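Long-range contacts in putative CELL filamentation protein (bepa protein) (Bartonella henselae, PDB 2JK8), which transfers AMP from ATP to tyrosine and threonine residues of host target proteins as a secreted virulence factor, using its Fic domain: residues T65-H70 against R170-N175; R224-F229 against V245-E250. All coordinates share one frame; numbering follows the deposited sequence.

Contact 1: residues T65-H70 against R170-N175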
loop_
_atom_site.group_PDB
_atom_site.type_symbol
_atom_site.label_atom_id
_atom_site.label_comp_id
_atom_site.label_asym_id
_atom_site.label_seq_id
_atom_site.Cartn_x
_atom_site.Cartn_y
_atom_site.Cartn_z
ATOM N N THR A 65 2.480 2.805 -17.553
ATOM C CA THR A 65 2.328 3.992 -16.745
ATOM C C THR A 65 1.082 4.757 -17.153
ATOM O O THR A 65 0.480 5.423 -16.305
ATOM C CB THR A 65 3.553 4.932 -16.753
ATOM O OG1 THR A 65 3.560 5.700 -17.952
ATOM C CG2 THR A 65 4.883 4.160 -16.579
ATOM N N ALA A 66 0.672 4.644 -18.418
ATOM C CA ALA A 66 -0.626 5.192 -18.842
ATOM C C ALA A 66 -1.749 4.681 -17.942
ATOM O O ALA A 66 -2.646 5.440 -17.570
ATOM C CB ALA A 66 -0.917 4.857 -20.279
ATOM N N TYR A 67 -1.679 3.407 -17.568
ATOM C CA TYR A 67 -2.662 2.827 -16.647
ATOM C C TYR A 67 -2.456 3.345 -15.213
ATOM O O TYR A 67 -3.413 3.675 -14.512
ATOM C CB TYR A 67 -2.615 1.283 -16.683
ATOM C CG TYR A 67 -3.606 0.652 -15.744
ATOM C CD1 TYR A 67 -4.965 0.959 -15.836
ATOM C CD2 TYR A 67 -3.190 -0.208 -14.727
ATOM C CE1 TYR A 67 -5.891 0.407 -14.958
ATOM C CE2 TYR A 67 -4.113 -0.770 -13.839
ATOM C CZ TYR A 67 -5.456 -0.455 -13.968
ATOM O OH TYR A 67 -6.386 -0.987 -13.124
ATOM N N LEU A 68 -1.207 3.410 -14.768
ATOM C CA LEU A 68 -0.918 4.039 -13.487
ATOM C C LEU A 68 -1.551 5.453 -13.405
ATOM O O LEU A 68 -2.167 5.819 -12.410
ATOM C CB LEU A 68 0.589 4.102 -13.264
ATOM C CG LEU A 68 1.022 4.539 -11.864
ATOM C CD1 LEU A 68 0.468 3.646 -10.770
ATOM C CD2 LEU A 68 2.531 4.561 -11.835
ATOM N N CYS A 69 -1.414 6.217 -14.482
ATOM C CA CYS A 69 -1.940 7.572 -14.560
ATOM C C CYS A 69 -3.461 7.646 -14.586
ATOM O O CYS A 69 -4.045 8.569 -14.022
ATOM C CB CYS A 69 -1.388 8.252 -15.804
ATOM S SG CYS A 69 0.356 8.683 -15.636
ATOM N N HIS A 70 -4.085 6.682 -15.268
ATOM C CA HIS A 70 -5.542 6.580 -15.366
ATOM C C HIS A 70 -6.090 6.404 -13.972
ATOM O O HIS A 70 -7.064 7.017 -13.606
ATOM C CB HIS A 70 -5.941 5.397 -16.261
ATOM C CG HIS A 70 -7.411 5.110 -16.286
ATOM N ND1 HIS A 70 -8.304 5.843 -17.041
ATOM C CD2 HIS A 70 -8.144 4.162 -15.653
ATOM C CE1 HIS A 70 -9.523 5.358 -16.866
ATOM N NE2 HIS A 70 -9.453 4.337 -16.029
ATOM N N ARG A 170 -0.872 0.731 -4.906
ATOM C CA ARG A 170 -1.527 -0.430 -4.321
ATOM C C ARG A 170 -2.553 -1.046 -5.262
ATOM O O ARG A 170 -2.596 -2.251 -5.399
ATOM C CB ARG A 170 -2.163 -0.067 -2.960
ATOM C CG ARG A 170 -1.097 0.075 -1.801
ATOM C CD ARG A 170 -1.533 1.027 -0.633
ATOM N NE ARG A 170 -2.433 0.359 0.310
ATOM C CZ ARG A 170 -2.152 0.039 1.585
ATOM N NH1 ARG A 170 -0.978 0.333 2.145
ATOM N NH2 ARG A 170 -3.070 -0.582 2.328
ATOM N N LEU A 171 -3.355 -0.230 -5.925
ATOM C CA LEU A 171 -4.420 -0.729 -6.800
ATOM C C LEU A 171 -3.852 -1.212 -8.135
ATOM O O LEU A 171 -4.381 -2.116 -8.748
ATOM C CB LEU A 171 -5.465 0.381 -7.010
ATOM C CG LEU A 171 -6.874 0.101 -7.552
ATOM C CD1 LEU A 171 -6.923 0.448 -8.997
ATOM C CD2 LEU A 171 -7.366 -1.337 -7.347
ATOM N N PHE A 172 -2.771 -0.600 -8.589
ATOM C CA PHE A 172 -2.067 -1.078 -9.766
ATOM C C PHE A 172 -1.647 -2.554 -9.606
ATOM O O PHE A 172 -1.789 -3.372 -10.533
ATOM C CB PHE A 172 -0.836 -0.197 -10.015
ATOM C CG PHE A 172 -0.060 -0.532 -11.283
ATOM C CD1 PHE A 172 -0.397 0.044 -12.502
ATOM C CD2 PHE A 172 1.052 -1.359 -11.239
ATOM C CE1 PHE A 172 0.357 -0.220 -13.659
ATOM C CE2 PHE A 172 1.796 -1.639 -12.404
ATOM C CZ PHE A 172 1.443 -1.068 -13.606
ATOM N N PHE A 173 -1.148 -2.882 -8.419
ATOM C CA PHE A 173 -0.590 -4.200 -8.161
ATOM C C PHE A 173 -1.640 -5.221 -7.762
ATOM O O PHE A 173 -1.540 -6.391 -8.125
ATOM C CB PHE A 173 0.519 -4.114 -7.105
ATOM C CG PHE A 173 1.843 -3.681 -7.665
ATOM C CD1 PHE A 173 2.712 -4.616 -8.228
ATOM C CD2 PHE A 173 2.213 -2.343 -7.668
ATOM C CE1 PHE A 173 3.944 -4.226 -8.767
ATOM C CE2 PHE A 173 3.441 -1.939 -8.214
ATOM C CZ PHE A 173 4.309 -2.884 -8.760
ATOM N N GLU A 174 -2.645 -4.788 -7.014
ATOM C CA GLU A 174 -3.771 -5.660 -6.723
ATOM C C GLU A 174 -4.400 -6.179 -8.025
ATOM O O GLU A 174 -4.777 -7.349 -8.126
ATOM C CB GLU A 174 -4.821 -4.934 -5.914
ATOM C CG GLU A 174 -6.105 -5.753 -5.760
ATOM C CD GLU A 174 -6.885 -5.461 -4.465
ATOM O OE1 GLU A 174 -7.836 -6.242 -4.172
ATOM O OE2 GLU A 174 -6.548 -4.473 -3.747
ATOM N N ASN A 175 -4.484 -5.301 -9.016
ATOM C CA ASN A 175 -5.025 -5.655 -10.313
ATOM C C ASN A 175 -4.074 -6.431 -11.205
ATOM O O ASN A 175 -4.518 -7.285 -11.954
ATOM C CB ASN A 175 -5.494 -4.394 -11.031
ATOM C CG ASN A 175 -6.805 -3.872 -10.487
ATOM O OD1 ASN A 175 -7.486 -4.541 -9.719
ATOM N ND2 ASN A 175 -7.164 -2.674 -10.883
#

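Contact 2: residues R224-F229 against V245-E250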
loop_
_atom_site.group_PDB
_atom_site.type_symbol
_atom_site.label_atom_id
_atom_site.label_comp_id
_atom_site.label_asym_id
_atom_site.label_seq_id
_atom_site.Cartn_x
_atom_site.Cartn_y
_atom_site.Cartn_z
ATOM N N ARG A 224 -6.871 -15.887 4.739
ATOM C CA ARG A 224 -8.022 -16.233 5.562
ATOM C C ARG A 224 -7.777 -15.879 7.026
ATOM O O ARG A 224 -8.707 -15.449 7.708
ATOM C CB ARG A 224 -8.408 -17.714 5.407
ATOM C CG ARG A 224 -7.282 -18.697 5.707
ATOM C CD ARG A 224 -7.651 -20.168 5.399
ATOM N NE ARG A 224 -7.996 -20.909 6.619
ATOM C CZ ARG A 224 -7.122 -21.358 7.533
ATOM N NH1 ARG A 224 -5.813 -21.162 7.395
ATOM N NH2 ARG A 224 -7.563 -22.008 8.606
ATOM N N LEU A 225 -6.543 -16.036 7.508
ATOM C CA LEU A 225 -6.219 -15.627 8.880
ATOM C C LEU A 225 -6.397 -14.124 9.086
ATOM O O LEU A 225 -6.996 -13.711 10.074
ATOM C CB LEU A 225 -4.800 -16.025 9.287
ATOM C CG LEU A 225 -4.552 -17.477 9.673
ATOM C CD1 LEU A 225 -3.164 -17.616 10.273
ATOM C CD2 LEU A 225 -5.593 -17.988 10.645
ATOM N N LEU A 226 -5.886 -13.312 8.163
ATOM C CA LEU A 226 -6.013 -11.859 8.278
ATOM C C LEU A 226 -7.460 -11.370 8.110
ATOM O O LEU A 226 -7.908 -10.486 8.852
ATOM C CB LEU A 226 -5.105 -11.157 7.270
ATOM C CG LEU A 226 -3.698 -10.817 7.769
ATOM C CD1 LEU A 226 -2.838 -10.287 6.628
ATOM C CD2 LEU A 226 -3.751 -9.815 8.908
ATOM N N LYS A 227 -8.175 -11.933 7.133
ATOM C CA LYS A 227 -9.590 -11.606 6.905
ATOM C C LYS A 227 -10.385 -11.757 8.194
ATOM O O LYS A 227 -11.141 -10.861 8.572
ATOM C CB LYS A 227 -10.213 -12.504 5.825
ATOM C CG LYS A 227 -10.247 -11.918 4.421
ATOM N N GLU A 228 -10.203 -12.894 8.860
ATOM C CA GLU A 228 -10.860 -13.164 10.135
ATOM C C GLU A 228 -10.557 -12.081 11.164
ATOM O O GLU A 228 -11.464 -11.575 11.814
ATOM C CB GLU A 228 -10.437 -14.535 10.681
ATOM C CG GLU A 228 -10.917 -14.816 12.107
ATOM C CD GLU A 228 -10.771 -16.280 12.539
ATOM O OE1 GLU A 228 -10.095 -16.530 13.565
ATOM O OE2 GLU A 228 -11.338 -17.179 11.872
ATOM N N PHE A 229 -9.287 -11.730 11.311
ATOM C CA PHE A 229 -8.889 -10.738 12.298
ATOM C C PHE A 229 -9.430 -9.350 11.976
ATOM O O PHE A 229 -10.048 -8.712 12.832
ATOM C CB PHE A 229 -7.371 -10.668 12.422
ATOM C CG PHE A 229 -6.898 -9.597 13.355
ATOM C CD1 PHE A 229 -6.875 -9.815 14.731
ATOM C CD2 PHE A 229 -6.489 -8.365 12.864
ATOM C CE1 PHE A 229 -6.441 -8.822 15.605
ATOM C CE2 PHE A 229 -6.054 -7.359 13.736
ATOM C CZ PHE A 229 -6.028 -7.592 15.105
ATOM N N VAL A 245 -0.093 -5.263 11.600
ATOM C CA VAL A 245 -0.804 -6.534 11.729
ATOM C C VAL A 245 -0.141 -7.569 10.829
ATOM O O VAL A 245 0.001 -7.328 9.631
ATOM C CB VAL A 245 -2.277 -6.386 11.335
ATOM C CG1 VAL A 245 -2.988 -7.724 11.432
ATOM C CG2 VAL A 245 -2.950 -5.355 12.229
ATOM N N MET A 246 0.267 -8.704 11.410
ATOM C CA MET A 246 1.004 -9.747 10.682
ATOM C C MET A 246 0.565 -11.146 11.010
ATOM O O MET A 246 0.017 -11.401 12.075
ATOM C CB MET A 246 2.478 -9.694 11.026
ATOM C CG MET A 246 3.161 -8.465 10.536
ATOM S SD MET A 246 4.137 -7.738 11.841
ATOM C CE MET A 246 2.853 -7.378 13.052
ATOM N N VAL A 247 0.835 -12.057 10.080
ATOM C CA VAL A 247 0.711 -13.485 10.334
ATOM C C VAL A 247 2.100 -13.968 10.739
ATOM O O VAL A 247 3.092 -13.613 10.102
ATOM C CB VAL A 247 0.183 -14.269 9.102
ATOM C CG1 VAL A 247 0.204 -15.767 9.373
ATOM C CG2 VAL A 247 -1.230 -13.808 8.738
ATOM N N ALA A 248 2.155 -14.758 11.812
ATOM C CA ALA A 248 3.413 -15.234 12.380
ATOM C C ALA A 248 4.276 -15.956 11.338
ATOM O O ALA A 248 3.803 -16.867 10.649
ATOM C CB ALA A 248 3.133 -16.143 13.571
ATOM N N LYS A 249 5.533 -15.525 11.216
ATOM C CA LYS A 249 6.489 -16.154 10.298
ATOM C C LYS A 249 6.819 -17.562 10.749
ATOM O O LYS A 249 6.941 -17.836 11.943
ATOM C CB LYS A 249 7.789 -15.343 10.162
ATOM C CG LYS A 249 7.916 -14.577 8.847
ATOM C CD LYS A 249 9.294 -13.911 8.683
ATOM C CE LYS A 249 9.560 -13.563 7.207
ATOM N NZ LYS A 249 10.683 -12.603 6.986
ATOM N N GLU A 250 6.965 -18.444 9.769
ATOM C CA GLU A 250 7.274 -19.836 10.020
ATOM C C GLU A 250 8.692 -19.920 10.521
ATOM O O GLU A 250 9.614 -19.476 9.846
ATOM C CB GLU A 250 7.113 -20.672 8.748
ATOM C CG GLU A 250 5.655 -21.089 8.446
ATOM C CD GLU A 250 4.833 -20.047 7.661
ATOM O OE1 GLU A 250 5.261 -18.876 7.538
ATOM O OE2 GLU A 250 3.745 -20.412 7.160
#

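Contact 1: residues T65-H70 against R170-N175
Polar and aromatic contacts both start from Y67, whose side chain reaches across to helix 165-179. Its OH accepts a hydrogen bond from ND2 of N175 at 2.9 Å, with an N-H...O angle of 150°. The phenol oxygen lies close to the amide plane of N175, and ND2 in turn sits at the edge of the tyrosine ring, near its plane. The first torsion of Y67 carries the ring toward the opposite helix, with CG anti to the backbone N (chi1 180°).

Both helices belong to the Fic domain. The Fic signature motif HPFxxGNGRxxR runs into the first turns of helix 165-179; E163 to R167 bind ATP, and R170, its last residue, probably does too. F172 and N175, the partners of Y67, lie on the part of this helix just after the motif.

The apolar contacts gather around F172. CD2 of Y67 reaches CD1 of F172 at 3.6 Å, and the two rings are inclined at 36° with centroids 5.8 Å apart, a slanted pairing. CD1 of L68 approaches CD1 of F172 at 4.1 Å and is equally near its CB, the two side chains crossing nearly at right angles. Helix 141-158 continues this layer through L155, which touches L68, while L130 of helix 117-132 meets F172. F63 packs its ring almost perpendicular to that of Y67.

Contact 2: residues R224-F229 against V245-E250
The backbone N of V247, whose side chain faces L225 and L226, is hydrogen-bonded to OD2 of D216, a residue of the preceding helix 208-218. Between the two segments themselves the contact is entirely apolar. The isopropyl group of V247 divides its branches between two leucines: CG1 meets CD1 of L225 at 3.9 Å, and CG2 lies 4.0 Å from CG of L226. With CG1 anti to the backbone N (chi1 174°), the first torsion turns CG1 toward L225 and CG2 toward L226. L225 and V247 meet nearly at right angles, whereas L226 passes V247 on a slant.

V245 and V247 project their side chains from the same side of strand 245-247, the edge strand, within this chain, of the sheet in the OB-fold intracellular delivery domain. M246, between them, turns its CB away, and backbone hydrogen bonds of M246 and A248 with strand 274-278 tie this region into the sheet. The axes of residues 224-229 and 245-247 approach to 8.9 Å and run at 144° to each other.

V245 takes the other end of the interface. CD2 of L226 reaches its CG1 at 3.4 Å, the two side chains lying alongside each other and pointing opposite ways. F229, one turn beyond L225, brings its ring obliquely to the same methyl, with CD2 3.8 Å from CG1 of V245; CE2 is 4.0 Å from CG2 of V245. Farther along, E250 forms a salt bridge with K222 near the start of the helix.

Contact 1 is complete in sequence before contact 2 begins, and the middle of the molecule lies between them. Their own centres are 26 Å apart, their nearest atoms about 10 Å, and they do not touch. Contact 1 joins two helices of the Fic domain, 65-76 and 165-179, across some hundred residues; contact 2 is more local, setting helix 220-232 on the edge strand of the OB-fold sheet. Helices 191-203 and 208-218 come between them in sequence. One contact thus belongs to the catalytic domain and includes the helix that begins in the ATP site, and the other joins the final long helix to the intracellular delivery domain.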